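Local coordinates for PlaB phospholipase (Legionella pneumophila, PDB 6ZTH), which is probably a phospholipase that assembles as a tetramer and binds several NAD molecules, some of them where two subunits meet, at residues D359-A364 and R416-P421; I344-D349 and M454-L459. All coordinates share one frame; numbering follows the deposited sequence.

Interaction 1: D359-A364 and R416-P421; sequences DLYLTA and RVKAYP. With NAD (nicotinamide-adenine-dinucleotide), chain K.
Antiparallel strands meet where Tyr361 and Arg416 form a hydrogen-bonded pair, Tyr361 N to Arg416 O and Arg416 N to Tyr361 O both at 2.8 Å, next to the non-hydrogen-bonded pair Leu360 and Val417. Beyond the strand end, Lys418 N donates to Asp359 O at 3.2 Å. Arg416 suits its place by being long: bent at chi3 (-38°), it turns the flat guanidinium so that Thr363 CG2 sits over one face, 3.6 Å from NH2, while Glu370 takes NH1 in a salt bridge. The methylene CE of Lys418 lies against Tyr361 CE1, and the tyrosine hydroxyl is hydrogen-bonded to Asp206 of the second subunit. Asp359 OD2 appears to be shared by Lys418 NZ and the Tyr420 hydroxyl, but OD2 and NZ are modelled too close together, so the details are doubtful; OD1 of the aspartate pairs with Arg145 of the second subunit. On the outer edge of the strand, Leu360 N donates to adenine N1A (3.0 Å) and Leu360 O accepts from N6A (2.7 Å). The base thus pairs with an edge strand much as another strand would, in an NAD site completed by a neighbouring subunit.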
ATOM      1  N   ASP D 359      12.775  16.085   9.484  1.00 56.58           N
ATOM      2  CA  ASP D 359      12.021  16.598  10.612  1.00 54.45           C
ATOM      3  C   ASP D 359      12.188  18.103  10.653  1.00 38.79           C
ATOM      4  O   ASP D 359      13.229  18.640  10.271  1.00 38.10           O
ATOM      5  CB  ASP D 359      12.476  15.991  11.921  1.00 52.78           C
ATOM      6  CG  ASP D 359      12.947  14.563  11.760  1.00 51.81           C
ATOM      7  OD1 ASP D 359      12.145  13.696  11.354  1.00 54.54           O
ATOM      8  OD2 ASP D 359      14.138  14.309  12.020  1.00 53.82           O
ATOM      9  N   LEU D 360      11.158  18.768  11.151  1.00 38.45           N
ATOM     10  CA  LEU D 360      11.051  20.216  11.093  1.00 39.54           C
ATOM     11  C   LEU D 360      10.771  20.747  12.486  1.00 36.88           C
ATOM     12  O   LEU D 360       9.815  20.312  13.134  1.00 37.56           O
ATOM     13  CB  LEU D 360       9.942  20.615  10.123  1.00 37.17           C
ATOM     14  CG  LEU D 360       9.791  22.103   9.844  1.00 36.02           C
ATOM     15  CD1 LEU D 360       9.577  22.326   8.360  1.00 36.01           C
ATOM     16  CD2 LEU D 360       8.640  22.655  10.665  1.00 35.93           C
ATOM     17  N   TYR D 361      11.610  21.673  12.945  1.00 35.96           N
ATOM     18  CA  TYR D 361      11.458  22.282  14.259  1.00 35.61           C
ATOM     19  C   TYR D 361      11.293  23.783  14.104  1.00 34.47           C
ATOM     20  O   TYR D 361      12.177  24.458  13.567  1.00 33.79           O
ATOM     21  CB  TYR D 361      12.661  21.991  15.158  1.00 39.24           C
ATOM     22  CG  TYR D 361      12.844  20.540  15.500  1.00 37.78           C
ATOM     23  CD1 TYR D 361      13.484  19.687  14.621  1.00 37.51           C
ATOM     24  CD2 TYR D 361      12.386  20.020  16.704  1.00 37.74           C
ATOM     25  CE1 TYR D 361      13.659  18.361  14.918  1.00 38.74           C
ATOM     26  CE2 TYR D 361      12.560  18.689  17.012  1.00 39.01           C
ATOM     27  CZ  TYR D 361      13.199  17.867  16.114  1.00 39.50           C
ATOM     28  OH  TYR D 361      13.381  16.537  16.404  1.00 44.82           O
ATOM     29  N   LEU D 362      10.161  24.302  14.569  1.00 43.36           N
ATOM     30  CA  LEU D 362      10.056  25.726  14.845  1.00 35.60           C
ATOM     31  C   LEU D 362      10.869  26.035  16.094  1.00 36.11           C
ATOM     32  O   LEU D 362      10.780  25.317  17.096  1.00 43.66           O
ATOM     33  CB  LEU D 362       8.602  26.128  15.046  1.00 43.39           C
ATOM     34  CG  LEU D 362       7.754  26.310  13.789  1.00 33.58           C
ATOM     35  CD1 LEU D 362       7.454  24.977  13.136  1.00 34.60           C
ATOM     36  CD2 LEU D 362       6.467  27.034  14.148  1.00 33.56           C
ATOM     37  N   THR D 363      11.672  27.090  16.037  1.00 32.31           N
ATOM     38  CA  THR D 363      12.500  27.491  17.164  1.00 32.10           C
ATOM     39  C   THR D 363      12.288  28.971  17.434  1.00 36.08           C
ATOM     40  O   THR D 363      12.022  29.755  16.518  1.00 30.75           O
ATOM     41  CB  THR D 363      13.983  27.203  16.907  1.00 32.16           C
ATOM     42  OG1 THR D 363      14.551  28.261  16.125  1.00 31.44           O
ATOM     43  CG2 THR D 363      14.151  25.883  16.169  1.00 32.90           C
ATOM     44  N   ALA D 364      12.399  29.346  18.705  1.00 43.09           N
ATOM     45  CA  ALA D 364      12.165  30.716  19.126  1.00 31.65           C
ATOM     46  C   ALA D 364      13.049  31.016  20.329  1.00 35.43           C
ATOM     47  O   ALA D 364      13.804  30.161  20.802  1.00 35.10           O
ATOM     48  CB  ALA D 364      10.685  30.946  19.451  1.00 31.00           C
ATOM     49  N   ARG D 416      14.260  24.817  11.675  1.00 28.22           N
ATOM     50  CA  ARG D 416      15.353  23.850  11.650  1.00 28.30           C
ATOM     51  C   ARG D 416      14.849  22.580  10.978  1.00 28.61           C
ATOM     52  O   ARG D 416      13.969  21.901  11.516  1.00 41.76           O
ATOM     53  CB  ARG D 416      15.868  23.557  13.061  1.00 32.77           C
ATOM     54  CG  ARG D 416      16.882  22.428  13.108  1.00 32.76           C
ATOM     55  CD  ARG D 416      17.531  22.275  14.482  1.00 34.15           C
ATOM     56  NE  ARG D 416      17.783  23.555  15.138  1.00 29.56           N
ATOM     57  CZ  ARG D 416      17.267  23.922  16.311  1.00 29.97           C
ATOM     58  NH1 ARG D 416      16.457  23.111  16.983  1.00 30.68           N
ATOM     59  NH2 ARG D 416      17.565  25.111  16.813  1.00 29.77           N
ATOM     60  N   VAL D 417      15.400  22.262   9.807  1.00 32.73           N
ATOM     61  CA  VAL D 417      15.092  21.031   9.089  1.00 28.63           C
ATOM     62  C   VAL D 417      16.356  20.186   9.030  1.00 30.62           C
ATOM     63  O   VAL D 417      17.456  20.713   8.828  1.00 28.31           O
ATOM     64  CB  VAL D 417      14.551  21.314   7.670  1.00 35.06           C
ATOM     65  CG1 VAL D 417      15.686  21.489   6.679  1.00 36.73           C
ATOM     66  CG2 VAL D 417      13.632  20.191   7.219  1.00 32.11           C
ATOM     67  N   LYS D 418      16.201  18.875   9.210  1.00 32.73           N
ATOM     68  CA  LYS D 418      17.336  17.960   9.270  1.00 29.55           C
ATOM     69  C   LYS D 418      17.564  17.211   7.961  1.00 39.00           C
ATOM     70  O   LYS D 418      18.707  17.103   7.511  1.00 37.95           O
ATOM     71  CB  LYS D 418      17.141  16.966  10.424  1.00 40.20           C
ATOM     72  CG  LYS D 418      17.496  17.559  11.784  1.00 39.22           C
ATOM     73  CD  LYS D 418      17.421  16.543  12.912  1.00 49.43           C
ATOM     74  CE  LYS D 418      16.233  16.794  13.790  1.00 36.83           C
ATOM     75  NZ  LYS D 418      15.154  15.952  13.281  1.00 50.61           N
ATOM     76  N   ALA D 419      16.502  16.690   7.345  1.00 40.65           N
ATOM     77  CA  ALA D 419      16.596  16.019   6.052  1.00 37.99           C
ATOM     78  C   ALA D 419      17.439  14.752   6.140  1.00 31.04           C
ATOM     79  O   ALA D 419      18.431  14.711   6.874  1.00 31.29           O
ATOM     80  CB  ALA D 419      17.183  16.964   4.998  1.00 42.79           C
ATOM     81  N   TYR D 420      17.064  13.719   5.390  1.00 30.49           N
ATOM     82  CA  TYR D 420      17.730  12.431   5.487  1.00 31.11           C
ATOM     83  C   TYR D 420      18.061  11.873   4.113  1.00 32.40           C
ATOM     84  O   TYR D 420      17.368  12.162   3.135  1.00 38.73           O
ATOM     85  CB  TYR D 420      16.849  11.432   6.253  1.00 35.61           C
ATOM     86  CG  TYR D 420      16.638  11.874   7.674  1.00 35.08           C
ATOM     87  CD1 TYR D 420      17.534  11.519   8.671  1.00 37.57           C
ATOM     88  CD2 TYR D 420      15.567  12.685   8.014  1.00 39.73           C
ATOM     89  CE1 TYR D 420      17.354  11.938   9.972  1.00 33.52           C
ATOM     90  CE2 TYR D 420      15.379  13.111   9.311  1.00 39.37           C
ATOM     91  CZ  TYR D 420      16.279  12.742  10.284  1.00 41.37           C
ATOM     92  OH  TYR D 420      16.095  13.162  11.581  1.00 40.57           O
ATOM     93  N   PRO D 421      19.136  11.076   4.012  1.00 31.18           N
ATOM     94  CA  PRO D 421      20.039  10.726   5.120  1.00 31.68           C
ATOM     95  C   PRO D 421      20.901  11.900   5.585  1.00 32.87           C
ATOM     96  O   PRO D 421      21.264  12.761   4.786  1.00 33.17           O
ATOM     97  CB  PRO D 421      20.908   9.615   4.527  1.00 32.10           C
ATOM     98  CG  PRO D 421      20.881   9.868   3.068  1.00 31.40           C
ATOM     99  CD  PRO D 421      19.502  10.373   2.771  1.00 31.16           C
TER
HETATM  100  PA  NAD K 501       0.774  12.871  12.921  0.78 53.48           P
HETATM  101  O1A NAD K 501      -0.615  13.170  12.442  0.78 54.90           O
HETATM  102  O2A NAD K 501       1.114  13.782  14.082  0.78 48.40           O
HETATM  103  O5B NAD K 501       1.831  13.115  11.695  0.78 43.93           O
HETATM  104  C5B NAD K 501       1.650  12.379  10.496  0.78 46.88           C
HETATM  105  C4B NAD K 501       3.031  12.326   9.712  0.78 51.65           C
HETATM  106  O4B NAD K 501       3.597  13.777   9.629  0.78 59.75           O
HETATM  107  C3B NAD K 501       3.882  11.637  10.348  0.78 49.84           C
HETATM  108  O3B NAD K 501       4.686  10.851   9.404  0.78 52.44           O
HETATM  109  C2B NAD K 501       4.862  12.719  11.146  0.78 53.58           C
HETATM  110  O2B NAD K 501       6.163  12.120  11.438  0.78 45.12           O
HETATM  111  C1B NAD K 501       4.979  13.688  10.306  0.78 56.46           C
HETATM  112  N9A NAD K 501       5.373  14.973  10.989  0.78 49.83           N
HETATM  113  C8A NAD K 501       4.565  15.550  11.884  0.78 49.62           C
HETATM  114  N7A NAD K 501       5.179  16.665  12.326  0.78 40.51           N
HETATM  115  C5A NAD K 501       6.363  16.772  11.692  0.78 40.82           C
HETATM  116  C6A NAD K 501       7.386  17.710  11.751  0.78 39.21           C
HETATM  117  N6A NAD K 501       7.531  18.942  12.554  0.78 49.22           N
HETATM  118  N1A NAD K 501       8.458  17.556  10.992  0.78 32.50           N
HETATM  119  C2A NAD K 501       8.561  16.490  10.158  0.78 51.37           C
HETATM  120  N3A NAD K 501       7.564  15.566  10.094  0.78 52.59           N
HETATM  121  C4A NAD K 501       6.476  15.723  10.866  0.78 53.00           C
HETATM  122  O3  NAD K 501       0.859  11.286  13.414  0.78 49.58           O
HETATM  123  PN  NAD K 501       2.227  10.573  13.982  0.78 45.28           P
HETATM  124  O1N NAD K 501       3.198  11.639  14.427  0.78 43.40           O
HETATM  125  O2N NAD K 501       2.866   9.741  12.881  0.78 35.45           O
HETATM  126  O5D NAD K 501       1.840   9.588  15.264  0.78 57.69           O
HETATM  127  C5D NAD K 501       1.127   8.391  15.014  0.78 46.59           C
HETATM  128  C4D NAD K 501      -0.061   8.287  15.956  0.78 39.43           C
HETATM  129  O4D NAD K 501       0.304   8.587  17.173  0.78 42.58           O
HETATM  130  C3D NAD K 501      -1.242   9.365  15.522  0.78 49.90           C
HETATM  131  O3D NAD K 501      -2.574   8.803  15.880  0.78 32.11           O
HETATM  132  C2D NAD K 501      -1.023  10.388  16.188  0.78 44.65           C
HETATM  133  O2D NAD K 501      -2.286  11.198  16.382  0.78 41.93           O
HETATM  134  C1D NAD K 501      -0.519   9.789  17.576  0.78 34.89           C
HETATM  135  N1N NAD K 501       0.231  10.659  18.263  0.78 35.05           N
HETATM  136  C2N NAD K 501       1.573  10.717  18.063  0.78 28.90           C
HETATM  137  C3N NAD K 501       2.352  11.621  18.797  0.78 26.84           C
HETATM  138  C7N NAD K 501       3.897  11.688  18.570  0.78 35.74           C
HETATM  139  O7N NAD K 501       4.621  11.805  19.491  0.78 38.23           O
HETATM  140  N7N NAD K 501       4.453  11.601  17.208  0.78 26.59           N
HETATM  141  C4N NAD K 501       1.758  12.449  19.709  0.78 23.48           C
HETATM  142  C5N NAD K 501       0.413  12.390  19.907  0.78 26.94           C
HETATM  143  C6N NAD K 501      -0.362  11.481  19.175  0.78 28.11           C

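Interaction 2: I344-D349 and M454-L459; sequences IFRLID and MVEIML
Strands 344-349 and 454-459 run parallel, their axes 4.4 Å apart and inclined by 24°, and pair residue for residue from Ile344 with Met454 to Asp349 with Leu459. They are neighbours in a mixed beta-sheet, and their backbone bonds form the usual parallel ladder: Ile344 O accepts from Val455 N, Arg346 binds Val455 O and Ile457 N, and Ile348 binds Ile457 O and Leu459 N. The bond from Arg346 N to Val455 O measures 2.7 Å.

The face carrying Phe345, Leu347, Val455, Ile457 and Leu459 is largely apolar, as suits a buried layer, with Asp349 at its end. Phe345 and Val455 lie side by side and point the same way, ring atom CE1 meeting methyl CG1 of the valine at 3.3 Å. The slim, branched valine fits beside the broad ring, whose CD1 also approaches Ile457 CG1 (4.2 Å). Next along, Leu347 CG rests on Ile457 CB at 3.9 Å. The phenylalanine also makes an edge-to-face contact with Phe415.

The other face is more polar. Arg346 and Glu456 stretch out alongside each other, both with CG anti to the backbone N (chi1 180° and 177°), which sends the two extended chains out from the sheet side by side. Trp174 of helix 171-179 packs against both, and the buried carboxylate is probably stabilised by the arginine's charge. Ile348 packs beside them: its CG2 lies over one face of the guanidinium, and its CD1 is 3.9 Å from Glu456 OE1. In the salt bridge, Arg346 NH1 donates to Glu456 OE2 at 2.7 Å, meeting that oxygen from above the carboxylate plane.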
ATOM      1  N   ILE D 344       2.639  26.236   5.409  1.00 29.37           N
ATOM      2  CA  ILE D 344       2.596  25.141   4.449  1.00 28.39           C
ATOM      3  C   ILE D 344       4.022  24.903   3.974  1.00 33.95           C
ATOM      4  O   ILE D 344       4.566  25.700   3.199  1.00 27.54           O
ATOM      5  CB  ILE D 344       1.655  25.444   3.274  1.00 25.77           C
ATOM      6  CG1 ILE D 344       0.203  25.439   3.766  1.00 25.57           C
ATOM      7  CG2 ILE D 344       1.861  24.439   2.155  1.00 26.22           C
ATOM      8  CD1 ILE D 344      -0.816  25.870   2.729  1.00 25.60           C
ATOM      9  N   PHE D 345       4.626  23.810   4.436  1.00 33.30           N
ATOM     10  CA  PHE D 345       6.027  23.523   4.163  1.00 36.74           C
ATOM     11  C   PHE D 345       6.166  22.622   2.943  1.00 47.88           C
ATOM     12  O   PHE D 345       5.568  21.542   2.888  1.00 42.57           O
ATOM     13  CB  PHE D 345       6.684  22.852   5.373  1.00 33.40           C
ATOM     14  CG  PHE D 345       7.136  23.812   6.432  1.00 34.37           C
ATOM     15  CD1 PHE D 345       8.141  24.729   6.174  1.00 33.75           C
ATOM     16  CD2 PHE D 345       6.558  23.796   7.688  1.00 38.76           C
ATOM     17  CE1 PHE D 345       8.557  25.616   7.148  1.00 35.13           C
ATOM     18  CE2 PHE D 345       6.969  24.679   8.665  1.00 42.68           C
ATOM     19  CZ  PHE D 345       7.971  25.589   8.396  1.00 37.84           C
ATOM     20  N   ARG D 346       6.954  23.072   1.970  1.00 49.64           N
ATOM     21  CA  ARG D 346       7.404  22.241   0.862  1.00 52.42           C
ATOM     22  C   ARG D 346       8.918  22.116   0.948  1.00 49.70           C
ATOM     23  O   ARG D 346       9.613  23.092   1.251  1.00 52.30           O
ATOM     24  CB  ARG D 346       7.004  22.822  -0.493  1.00 47.09           C
ATOM     25  CG  ARG D 346       7.464  21.978  -1.677  1.00 55.27           C
ATOM     26  CD  ARG D 346       7.130  22.637  -3.009  1.00 55.31           C
ATOM     27  NE  ARG D 346       7.353  21.731  -4.133  1.00 61.09           N
ATOM     28  CZ  ARG D 346       8.350  21.836  -5.011  1.00 58.89           C
ATOM     29  NH1 ARG D 346       9.242  22.815  -4.914  1.00 57.32           N
ATOM     30  NH2 ARG D 346       8.454  20.954  -5.993  1.00 68.21           N
ATOM     31  N   LEU D 347       9.429  20.920   0.678  1.00 43.04           N
ATOM     32  CA  LEU D 347      10.847  20.631   0.843  1.00 43.80           C
ATOM     33  C   LEU D 347      11.376  19.959  -0.412  1.00 42.75           C
ATOM     34  O   LEU D 347      10.937  18.860  -0.766  1.00 57.79           O
ATOM     35  CB  LEU D 347      11.076  19.751   2.074  1.00 44.51           C
ATOM     36  CG  LEU D 347      10.787  20.484   3.386  1.00 47.90           C
ATOM     37  CD1 LEU D 347       9.352  20.254   3.848  1.00 52.67           C
ATOM     38  CD2 LEU D 347      11.782  20.070   4.453  1.00 42.55           C
ATOM     39  N   ILE D 348      12.314  20.626  -1.081  1.00 30.63           N
ATOM     40  CA  ILE D 348      12.983  20.113  -2.261  1.00 39.43           C
ATOM     41  C   ILE D 348      14.489  20.190  -2.025  1.00 36.82           C
ATOM     42  O   ILE D 348      14.951  20.635  -0.975  1.00 35.14           O
ATOM     43  CB  ILE D 348      12.588  20.883  -3.537  1.00 35.34           C
ATOM     44  CG1 ILE D 348      12.580  22.388  -3.263  1.00 30.92           C
ATOM     45  CG2 ILE D 348      11.223  20.428  -4.030  1.00 37.10           C
ATOM     46  CD1 ILE D 348      12.748  23.239  -4.499  1.00 31.20           C
ATOM     47  N   ASP D 349      15.254  19.742  -3.016  1.00 42.71           N
ATOM     48  CA  ASP D 349      16.705  19.862  -3.004  1.00 44.22           C
ATOM     49  C   ASP D 349      17.157  20.439  -4.339  1.00 47.97           C
ATOM     50  O   ASP D 349      16.369  20.587  -5.278  1.00 45.38           O
ATOM     51  CB  ASP D 349      17.380  18.512  -2.735  1.00 45.20           C
ATOM     52  CG  ASP D 349      17.296  17.571  -3.915  1.00 45.41           C
ATOM     53  OD1 ASP D 349      16.212  17.479  -4.528  1.00 53.64           O
ATOM     54  OD2 ASP D 349      18.315  16.924  -4.235  1.00 48.99           O
HETATM   55  N   MSE D 454       3.416  30.207   2.908  1.00 37.17           N
HETATM   56  CA  MSE D 454       3.972  29.093   2.153  1.00 37.05           C
HETATM   57  C   MSE D 454       5.487  29.138   2.246  1.00 36.35           C
HETATM   58  O   MSE D 454       6.108  30.153   1.926  1.00 36.41           O
HETATM   59  CB  MSE D 454       3.525  29.148   0.702  1.00 37.90           C
HETATM   60  CG  MSE D 454       2.080  29.554   0.529  1.00 38.80           C
HETATM   61 SE   MSE D 454       1.644  29.823  -1.339  1.00 47.40          SE
HETATM   62  CE  MSE D 454      -0.063  28.890  -1.350  1.00 40.97           C
ATOM     63  N   VAL D 455       6.082  28.035   2.687  1.00 35.79           N
ATOM     64  CA  VAL D 455       7.515  27.960   2.935  1.00 35.16           C
ATOM     65  C   VAL D 455       8.069  26.816   2.100  1.00 35.10           C
ATOM     66  O   VAL D 455       7.729  25.648   2.328  1.00 35.01           O
ATOM     67  CB  VAL D 455       7.830  27.762   4.425  1.00 38.50           C
ATOM     68  CG1 VAL D 455       9.332  27.673   4.640  1.00 34.06           C
ATOM     69  CG2 VAL D 455       7.233  28.896   5.249  1.00 34.69           C
ATOM     70  N   GLU D 456       8.914  27.152   1.128  1.00 35.22           N
ATOM     71  CA  GLU D 456       9.597  26.174   0.291  1.00 35.18           C
ATOM     72  C   GLU D 456      11.047  26.082   0.746  1.00 34.59           C
ATOM     73  O   GLU D 456      11.757  27.094   0.779  1.00 34.62           O
ATOM     74  CB  GLU D 456       9.512  26.563  -1.184  1.00 35.91           C
ATOM     75  CG  GLU D 456      10.262  25.632  -2.126  1.00 35.94           C
ATOM     76  CD  GLU D 456       9.864  25.829  -3.577  1.00 36.83           C
ATOM     77  OE1 GLU D 456      10.596  26.525  -4.311  1.00 47.00           O
ATOM     78  OE2 GLU D 456       8.815  25.291  -3.984  1.00 37.30           O
ATOM     79  N   ILE D 457      11.483  24.876   1.098  1.00 39.66           N
ATOM     80  CA  ILE D 457      12.799  24.643   1.681  1.00 33.67           C
ATOM     81  C   ILE D 457      13.630  23.855   0.679  1.00 36.74           C
ATOM     82  O   ILE D 457      13.303  22.703   0.365  1.00 37.46           O
ATOM     83  CB  ILE D 457      12.699  23.891   3.024  1.00 35.98           C
ATOM     84  CG1 ILE D 457      11.705  24.579   3.969  1.00 36.05           C
ATOM     85  CG2 ILE D 457      14.085  23.751   3.658  1.00 32.83           C
ATOM     86  CD1 ILE D 457      12.322  25.552   4.955  1.00 40.97           C
HETATM   87  N   MSE D 458      14.698  24.471   0.175  1.00 41.32           N
HETATM   88  CA  MSE D 458      15.629  23.774  -0.711  1.00 38.87           C
HETATM   89  C   MSE D 458      16.916  23.407   0.030  1.00 38.68           C
HETATM   90  O   MSE D 458      17.656  24.287   0.473  1.00 39.84           O
HETATM   91  CB  MSE D 458      15.973  24.625  -1.937  1.00 36.19           C
HETATM   92  CG  MSE D 458      16.990  23.958  -2.863  1.00 39.87           C
HETATM   93 SE   MSE D 458      17.012  24.620  -4.700  1.00 55.30          SE
HETATM   94  CE  MSE D 458      18.459  25.915  -4.552  1.00 38.14           C
ATOM     95  N   LEU D 459      17.178  22.109   0.156  1.00 33.19           N
ATOM     96  CA  LEU D 459      18.384  21.608   0.799  1.00 32.88           C
ATOM     97  C   LEU D 459      19.458  21.326  -0.243  1.00 33.12           C
ATOM     98  O   LEU D 459      19.164  21.047  -1.409  1.00 33.43           O
ATOM     99  CB  LEU D 459      18.099  20.334   1.596  1.00 32.52           C
ATOM    100  CG  LEU D 459      17.643  20.500   3.045  1.00 32.28           C
ATOM    101  CD1 LEU D 459      18.829  20.628   3.984  1.00 32.66           C
ATOM    102  CD2 LEU D 459      16.736  21.706   3.174  1.00 32.43           C
TER

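In the fold
The two contacts lie in different sheets whose faces pack together, with centres 11 Å apart. Along the chain, strand 340-349 comes first and strand 360-364 follows it; strand 413-417 precedes strand 451-463, so interaction 1 falls wholly between the two halves of interaction 2. The three-stranded antiparallel sheet of interaction 1 packs on the largely apolar face of the mixed sheet of interaction 2: Leu360 CD2 touches Phe345 CE2 at 3.3 Å, and Val417 bridges to Leu347 and Leu459. The NAD-binding edge strand is therefore backed by the mixed sheet on one face, while Tyr361, on its other face, turns toward the second subunit.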